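Local atomic coordinates of probable eukaryotic D-amino acid tRNA deacylase, LMAJ005534AAA (Leishmania major, PDB entry 1TC5), a protein that probably hydrolyses the ester of mischarged D-aminoacyl-tRNAs such as D-tyrosyl-tRNA(Tyr), releasing the free D-amino acid and tRNA. Residues T10-Q20 against F182-D193. Residues are numbered along the deposited sequence; the frame is centred on the assembly and turned at random. Where two conformers were deposited one is given.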
ATOM      1  N   THR A  10     -11.656 -10.652 -11.743  1.00 29.51           N
ATOM      2  CA  THR A  10     -10.309 -10.505 -11.210  1.00 26.49           C
ATOM      3  C   THR A  10     -10.312 -10.259  -9.687  1.00 22.69           C
ATOM      4  O   THR A  10     -11.067  -9.452  -9.173  1.00 20.58           O
ATOM      5  CB  THR A  10      -9.583  -9.348 -11.956  1.00 23.83           C
ATOM      6  OG1 THR A  10      -9.515  -9.638 -13.364  1.00 23.57           O
ATOM      7  CG2 THR A  10      -8.130  -9.231 -11.538  1.00 22.47           C
ATOM      8  N   ILE A  11      -9.475 -10.988  -8.974  1.00 19.53           N
ATOM      9  CA  ILE A  11      -9.152 -10.677  -7.584  1.00 18.67           C
ATOM     10  C   ILE A  11      -7.841  -9.906  -7.632  1.00 17.19           C
ATOM     11  O   ILE A  11      -6.817 -10.475  -8.013  1.00 18.82           O
ATOM     12  CB  ILE A  11      -8.983 -11.976  -6.750  1.00 18.70           C
ATOM     13  CG1 ILE A  11     -10.303 -12.750  -6.667  1.00 19.62           C
ATOM     14  CG2 ILE A  11      -8.472 -11.661  -5.344  1.00 22.67           C
ATOM     15  CD1 ILE A  11     -10.110 -14.231  -6.471  1.00 19.09           C
ATOM     16  N   ARG A  12      -7.878  -8.619  -7.282  1.00 15.22           N
ATOM     17  CA  ARG A  12      -6.678  -7.777  -7.215  1.00 14.40           C
ATOM     18  C   ARG A  12      -6.192  -7.698  -5.787  1.00 16.36           C
ATOM     19  O   ARG A  12      -6.959  -7.355  -4.891  1.00 13.31           O
ATOM     20  CB  ARG A  12      -7.004  -6.361  -7.696  1.00 14.63           C
ATOM     21  CG  ARG A  12      -5.852  -5.352  -7.539  1.00 13.77           C
ATOM     22  CD  ARG A  12      -5.989  -4.155  -8.440  1.00 12.57           C
ATOM     23  NE  ARG A  12      -5.908  -4.577  -9.837  1.00 16.50           N
ATOM     24  CZ  ARG A  12      -6.342  -3.863 -10.872  1.00 16.70           C
ATOM     25  NH1 ARG A  12      -6.855  -2.666 -10.707  1.00 20.93           N
ATOM     26  NH2 ARG A  12      -6.240  -4.350 -12.087  1.00 21.36           N
ATOM     27  N   VAL A  13      -4.925  -8.030  -5.566  1.00 17.62           N
ATOM     28  CA  VAL A  13      -4.334  -7.825  -4.242  1.00 18.77           C
ATOM     29  C   VAL A  13      -3.057  -6.990  -4.283  1.00 16.72           C
ATOM     30  O   VAL A  13      -2.246  -7.139  -5.170  1.00 17.28           O
ATOM     31  CB  VAL A  13      -4.049  -9.163  -3.482  1.00 16.98           C
ATOM     32  CG1 VAL A  13      -5.347  -9.879  -3.143  1.00 15.62           C
ATOM     33  CG2 VAL A  13      -3.111 -10.067  -4.248  1.00 17.92           C
ATOM     34  N   MET A  14      -2.896  -6.131  -3.286  0.50 16.62           N
ATOM     35  CA  MET A  14      -1.639  -5.450  -3.023  0.50 16.68           C
ATOM     36  C   MET A  14      -1.074  -6.045  -1.724  0.50 16.69           C
ATOM     37  O   MET A  14      -1.761  -6.078  -0.705  0.50 18.57           O
ATOM     38  CB  MET A  14      -1.849  -3.933  -2.889  0.50 16.68           C
ATOM     39  CG  MET A  14      -0.573  -3.139  -2.633  0.50 15.86           C
ATOM     40  SD  MET A  14      -0.794  -1.333  -2.471  0.50 16.73           S
ATOM     41  CE  MET A  14      -0.329  -1.091  -0.763  0.50 15.05           C
ATOM     42  N   LEU A  15       0.171  -6.508  -1.779  1.00 16.64           N
ATOM     43  CA  LEU A  15       0.789  -7.262  -0.695  1.00 16.49           C
ATOM     44  C   LEU A  15       2.017  -6.524  -0.242  1.00 16.92           C
ATOM     45  O   LEU A  15       2.875  -6.201  -1.069  1.00 14.98           O
ATOM     46  CB  LEU A  15       1.200  -8.666  -1.169  1.00 17.44           C
ATOM     47  CG  LEU A  15       0.173  -9.458  -1.981  1.00 18.30           C
ATOM     48  CD1 LEU A  15       0.833 -10.691  -2.643  1.00 17.69           C
ATOM     49  CD2 LEU A  15      -1.003  -9.860  -1.123  1.00 19.10           C
ATOM     50  N   GLN A  16       2.107  -6.269   1.068  1.00 17.00           N
ATOM     51  CA  GLN A  16       3.235  -5.544   1.665  1.00 16.26           C
ATOM     52  C   GLN A  16       3.822  -6.344   2.822  1.00 16.81           C
ATOM     53  O   GLN A  16       3.083  -7.018   3.574  1.00 15.67           O
ATOM     54  CB  GLN A  16       2.801  -4.185   2.229  1.00 19.83           C
ATOM     55  CG  GLN A  16       2.289  -3.172   1.234  1.00 13.75           C
ATOM     56  CD  GLN A  16       1.898  -1.851   1.884  1.00 18.13           C
ATOM     57  OE1 GLN A  16       2.771  -1.059   2.249  1.00 18.74           O
ATOM     58  NE2 GLN A  16       0.590  -1.595   2.000  1.00 17.16           N
ATOM     59  N   ALA A  17       5.151  -6.300   2.918  1.00 18.09           N
ATOM     60  CA  ALA A  17       5.895  -6.870   4.053  1.00 17.09           C
ATOM     61  C   ALA A  17       5.569  -6.085   5.322  1.00 17.40           C
ATOM     62  O   ALA A  17       5.897  -4.893   5.428  1.00 18.00           O
ATOM     63  CB  ALA A  17       7.391  -6.824   3.797  1.00 16.54           C
ATOM     64  N   MET A  18       4.899  -6.764   6.245  1.00 14.86           N
ATOM     65  CA  MET A  18       4.472  -6.196   7.521  1.00 14.80           C
ATOM     66  C   MET A  18       5.440  -6.587   8.633  1.00 16.38           C
ATOM     67  O   MET A  18       5.847  -7.753   8.730  1.00 16.61           O
ATOM     68  CB  MET A  18       3.073  -6.727   7.877  1.00 12.87           C
ATOM     69  CG  MET A  18       2.492  -6.184   9.203  1.00 15.66           C
ATOM     70  SD  MET A  18       0.717  -6.457   9.296  1.00 17.50           S
ATOM     71  CE  MET A  18       0.651  -8.286   9.256  1.00 15.71           C
ATOM     72  N   ASP A  19       5.793  -5.618   9.477  1.00 17.65           N
ATOM     73  CA  ASP A  19       6.426  -5.913  10.760  1.00 16.67           C
ATOM     74  C   ASP A  19       5.405  -5.843  11.896  1.00 18.45           C
ATOM     75  O   ASP A  19       5.310  -6.769  12.710  1.00 16.90           O
ATOM     76  CB  ASP A  19       7.556  -4.934  11.074  1.00 18.36           C
ATOM     77  CG  ASP A  19       8.370  -5.372  12.258  1.00 18.98           C
ATOM     78  OD1 ASP A  19       8.997  -6.431  12.120  1.00 21.15           O
ATOM     79  OD2 ASP A  19       8.419  -4.774  13.361  1.00 21.91           O
ATOM     80  N   GLN A  20       4.655  -4.736  11.936  1.00 18.14           N
ATOM     81  CA  GLN A  20       3.545  -4.546  12.872  1.00 18.03           C
ATOM     82  C   GLN A  20       2.356  -3.880  12.155  1.00 16.24           C
ATOM     83  O   GLN A  20       2.532  -3.025  11.305  1.00 18.30           O
ATOM     84  CB  GLN A  20       3.935  -3.627  14.046  1.00 18.95           C
ATOM     85  CG  GLN A  20       5.101  -4.076  14.925  1.00 22.06           C
ATOM     86  CD  GLN A  20       4.740  -5.183  15.890  1.00 21.64           C
ATOM     87  OE1 GLN A  20       4.275  -4.930  17.017  1.00 19.32           O
ATOM     88  NE2 GLN A  20       4.957  -6.420  15.459  1.00 18.19           N
ATOM     89  N   PHE A 182       0.725   1.134  10.356  1.00 18.51           N
ATOM     90  CA  PHE A 182       1.491   0.097   9.667  1.00 17.43           C
ATOM     91  C   PHE A 182       2.988   0.395   9.808  1.00 17.29           C
ATOM     92  O   PHE A 182       3.410   1.521   9.571  1.00 19.50           O
ATOM     93  CB  PHE A 182       1.094   0.084   8.210  1.00 14.90           C
ATOM     94  CG  PHE A 182       1.828  -0.914   7.395  1.00 19.12           C
ATOM     95  CD1 PHE A 182       1.611  -2.277   7.587  1.00 17.87           C
ATOM     96  CD2 PHE A 182       2.732  -0.497   6.407  1.00 17.47           C
ATOM     97  CE1 PHE A 182       2.284  -3.215   6.806  1.00 19.02           C
ATOM     98  CE2 PHE A 182       3.402  -1.436   5.621  1.00 16.28           C
ATOM     99  CZ  PHE A 182       3.172  -2.798   5.826  1.00 15.47           C
ATOM    100  N   GLU A 183       3.765  -0.610  10.229  1.00 17.85           N
ATOM    101  CA  GLU A 183       5.229  -0.505  10.315  1.00 16.03           C
ATOM    102  C   GLU A 183       5.842  -1.615   9.472  1.00 15.27           C
ATOM    103  O   GLU A 183       5.422  -2.776   9.544  1.00 14.36           O
ATOM    104  CB  GLU A 183       5.744  -0.658  11.777  1.00 15.48           C
ATOM    105  CG  GLU A 183       5.277   0.419  12.750  1.00 20.81           C
ATOM    106  CD  GLU A 183       5.418   0.026  14.230  1.00 24.69           C
ATOM    107  OE1 GLU A 183       6.351  -0.743  14.609  1.00 20.25           O
ATOM    108  OE2 GLU A 183       4.590   0.495  15.026  1.00 25.76           O
ATOM    109  N   SER A 184       6.882  -1.258   8.726  1.00 14.14           N
ATOM    110  CA  SER A 184       7.540  -2.171   7.830  1.00 13.34           C
ATOM    111  C   SER A 184       9.014  -1.850   7.780  1.00 14.09           C
ATOM    112  O   SER A 184       9.398  -0.691   7.792  1.00 14.93           O
ATOM    113  CB  SER A 184       6.891  -2.060   6.453  1.00 16.33           C
ATOM    114  OG  SER A 184       7.596  -2.766   5.465  1.00 15.74           O
ATOM    115  N   GLU A 185       9.836  -2.898   7.680  1.00 15.24           N
ATOM    116  CA  GLU A 185      11.262  -2.742   7.393  1.00 16.10           C
ATOM    117  C   GLU A 185      11.515  -2.541   5.880  1.00 15.55           C
ATOM    118  O   GLU A 185      12.653  -2.421   5.454  1.00 18.12           O
ATOM    119  CB  GLU A 185      12.026  -3.982   7.884  1.00 19.02           C
ATOM    120  CG  GLU A 185      11.896  -4.269   9.377  1.00 24.39           C
ATOM    121  CD  GLU A 185      12.606  -3.221  10.221  1.00 28.50           C
ATOM    122  OE1 GLU A 185      13.844  -3.122  10.113  1.00 33.53           O
ATOM    123  OE2 GLU A 185      11.931  -2.477  10.970  1.00 29.35           O
ATOM    124  N   GLY A 186      10.461  -2.501   5.063  1.00 15.56           N
ATOM    125  CA  GLY A 186      10.615  -2.335   3.611  1.00 14.16           C
ATOM    126  C   GLY A 186       9.432  -3.065   3.005  1.00 15.04           C
ATOM    127  O   GLY A 186       9.430  -4.289   3.020  1.00 17.39           O
ATOM    128  N   PRO A 187       8.376  -2.344   2.603  1.00 14.79           N
ATOM    129  CA  PRO A 187       7.145  -2.993   2.148  1.00 15.06           C
ATOM    130  C   PRO A 187       7.310  -3.951   0.972  1.00 14.41           C
ATOM    131  O   PRO A 187       6.539  -4.904   0.933  1.00 14.96           O
ATOM    132  CB  PRO A 187       6.213  -1.810   1.783  1.00 16.16           C
ATOM    133  CG  PRO A 187       6.755  -0.636   2.554  1.00 17.59           C
ATOM    134  CD  PRO A 187       8.242  -0.874   2.642  1.00 18.31           C
ATOM    135  N   PHE A 188       8.265  -3.735   0.069  1.00 15.24           N
ATOM    136  CA  PHE A 188       8.486  -4.648  -1.069  1.00 14.27           C
ATOM    137  C   PHE A 188       7.154  -4.998  -1.738  1.00 13.35           C
ATOM    138  O   PHE A 188       6.802  -6.163  -1.965  1.00 13.08           O
ATOM    139  CB  PHE A 188       9.201  -5.890  -0.557  1.00 15.35           C
ATOM    140  CG  PHE A 188       9.844  -6.747  -1.603  1.00 12.84           C
ATOM    141  CD1 PHE A 188      10.296  -6.242  -2.816  1.00 19.04           C
ATOM    142  CD2 PHE A 188      10.059  -8.106  -1.321  1.00 18.02           C
ATOM    143  CE1 PHE A 188      10.918  -7.066  -3.727  1.00 17.08           C
ATOM    144  CE2 PHE A 188      10.677  -8.921  -2.213  1.00 14.72           C
ATOM    145  CZ  PHE A 188      11.111  -8.402  -3.429  1.00 18.00           C
ATOM    146  N   THR A 189       6.411  -3.948  -2.053  1.00 13.85           N
ATOM    147  CA  THR A 189       5.021  -4.080  -2.409  1.00 14.83           C
ATOM    148  C   THR A 189       4.853  -4.850  -3.711  1.00 14.28           C
ATOM    149  O   THR A 189       5.513  -4.561  -4.676  1.00 12.37           O
ATOM    150  CB  THR A 189       4.371  -2.656  -2.497  1.00 15.93           C
ATOM    151  OG1 THR A 189       4.592  -1.970  -1.248  1.00 14.49           O
ATOM    152  CG2 THR A 189       2.859  -2.758  -2.639  1.00 13.60           C
ATOM    153  N   HIS A 190       3.988  -5.859  -3.688  1.00 14.56           N
ATOM    154  CA  HIS A 190       3.589  -6.545  -4.903  1.00 14.37           C
ATOM    155  C   HIS A 190       2.113  -6.247  -5.194  1.00 14.68           C
ATOM    156  O   HIS A 190       1.323  -5.936  -4.285  1.00 13.14           O
ATOM    157  CB  HIS A 190       3.847  -8.038  -4.783  1.00 15.94           C
ATOM    158  CG  HIS A 190       5.307  -8.416  -4.777  1.00 14.94           C
ATOM    159  ND1 HIS A 190       6.132  -8.213  -3.682  1.00 18.64           N
ATOM    160  CD2 HIS A 190       6.081  -8.989  -5.728  1.00 14.91           C
ATOM    161  CE1 HIS A 190       7.343  -8.663  -3.961  1.00 17.83           C
ATOM    162  NE2 HIS A 190       7.340  -9.137  -5.196  1.00 17.54           N
ATOM    163  N   MET A 191       1.781  -6.316  -6.476  1.00 18.56           N
ATOM    164  CA  MET A 191       0.435  -6.145  -6.992  1.00 20.44           C
ATOM    165  C   MET A 191       0.146  -7.295  -7.944  1.00 19.26           C
ATOM    166  O   MET A 191       0.778  -7.389  -8.995  1.00 21.25           O
ATOM    167  CB  MET A 191       0.342  -4.815  -7.730  1.00 22.20           C
ATOM    168  CG  MET A 191      -1.100  -4.298  -7.968  1.00 31.12           C
ATOM    169  SD  MET A 191      -2.114  -5.231  -9.136  1.00 31.44           S
ATOM    170  CE  MET A 191      -1.457  -4.638 -10.723  1.00 34.19           C
ATOM    171  N   PHE A 192      -0.767  -8.199  -7.556  1.00 17.08           N
ATOM    172  CA  PHE A 192      -1.167  -9.311  -8.415  1.00 17.47           C
ATOM    173  C   PHE A 192      -2.622  -9.225  -8.794  1.00 18.38           C
ATOM    174  O   PHE A 192      -3.481  -9.014  -7.931  1.00 17.77           O
ATOM    175  CB  PHE A 192      -0.977 -10.640  -7.708  1.00 17.49           C
ATOM    176  CG  PHE A 192       0.437 -10.936  -7.298  1.00 18.80           C
ATOM    177  CD1 PHE A 192       1.534 -10.465  -8.023  1.00 20.31           C
ATOM    178  CD2 PHE A 192       0.673 -11.733  -6.186  1.00 19.55           C
ATOM    179  CE1 PHE A 192       2.846 -10.779  -7.618  1.00 18.77           C
ATOM    180  CE2 PHE A 192       1.978 -12.059  -5.800  1.00 20.81           C
ATOM    181  CZ  PHE A 192       3.056 -11.570  -6.509  1.00 17.02           C
ATOM    182  N   ASP A 193      -2.901  -9.396 -10.082  1.00 19.49           N
ATOM    183  CA  ASP A 193      -4.241  -9.737 -10.546  1.00 19.99           C
ATOM    184  C   ASP A 193      -4.349 -11.231 -10.719  1.00 19.86           C
ATOM    185  O   ASP A 193      -3.566 -11.850 -11.445  1.00 22.17           O
ATOM    186  CB  ASP A 193      -4.579  -9.024 -11.857  1.00 21.49           C
ATOM    187  CG  ASP A 193      -4.822  -7.571 -11.648  1.00 16.36           C
ATOM    188  OD1 ASP A 193      -5.030  -7.172 -10.494  1.00 25.86           O
ATOM    189  OD2 ASP A 193      -4.818  -6.748 -12.548  1.00 21.07           O
TER
HETATM  190  O   HOH W   1       8.395  -2.220  13.526  1.00 26.47           O
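Antiparallel pairing of the two chain ends forms the outermost pair, within this chain, of the main mixed sheet in this DTD-family fold: Val13 and Leu15 of strand 10-18 form hydrogen-bonded pairs with Phe192 and His190 of strand 190-193. On its other side strand 10-18 bonds to strand 37-45. The pairing illustrates how a sheet sorts its side chains between two faces. On the face of Val13 and Leu15, Leu15 CD1 touches Phe192 CE2 at 3.6 Å, the two side chains crossing at about a right angle; Leu65 of helix 55-67 also packs on Leu15. The face of Met14 looks to the dimer partner, where Met14 meets Met14 of the second subunit; Met14 CG lies against Thr189 CG2. Gln16, its CG anti to the carbonyl carbon (chi1 -64°), sends OE1 to the hydroxyl of Tyr41 of the second subunit, while Gln16 OE1 also touches Phe182 CE2 obliquely at 3.5 Å.

Beyond Thr189 the regular pairing gives way to a turn. Ala17 N bonds to Pro187 O, and Ser184 OG donates to Ala17 O (2.7 Å) while accepting from Gly186 N in an ST turn; with the Ala17-Pro187 bond this joins the 184-187 corner to the strand. A classic beta bulge follows: Glu183 O accepts from both Asp19 N and Gln20 N, and a water donates to Asp19 OD2 and Glu183 OE1, probably easing any repulsion between the two carboxylates.

At the opposite end a two-bond salt bridge joins Arg12 to Asp193, while Arg12 NH1 bonds to Leu102 O. The guanidinium and carboxylate planes lie only 20° apart; Arg12 NE meets the syn lone pair of Asp193 OD1 at 2.8 Å, and Arg12 NH2 reaches Asp193 OD2 at 2.8 Å from the syn side, 21° out of the carboxylate plane.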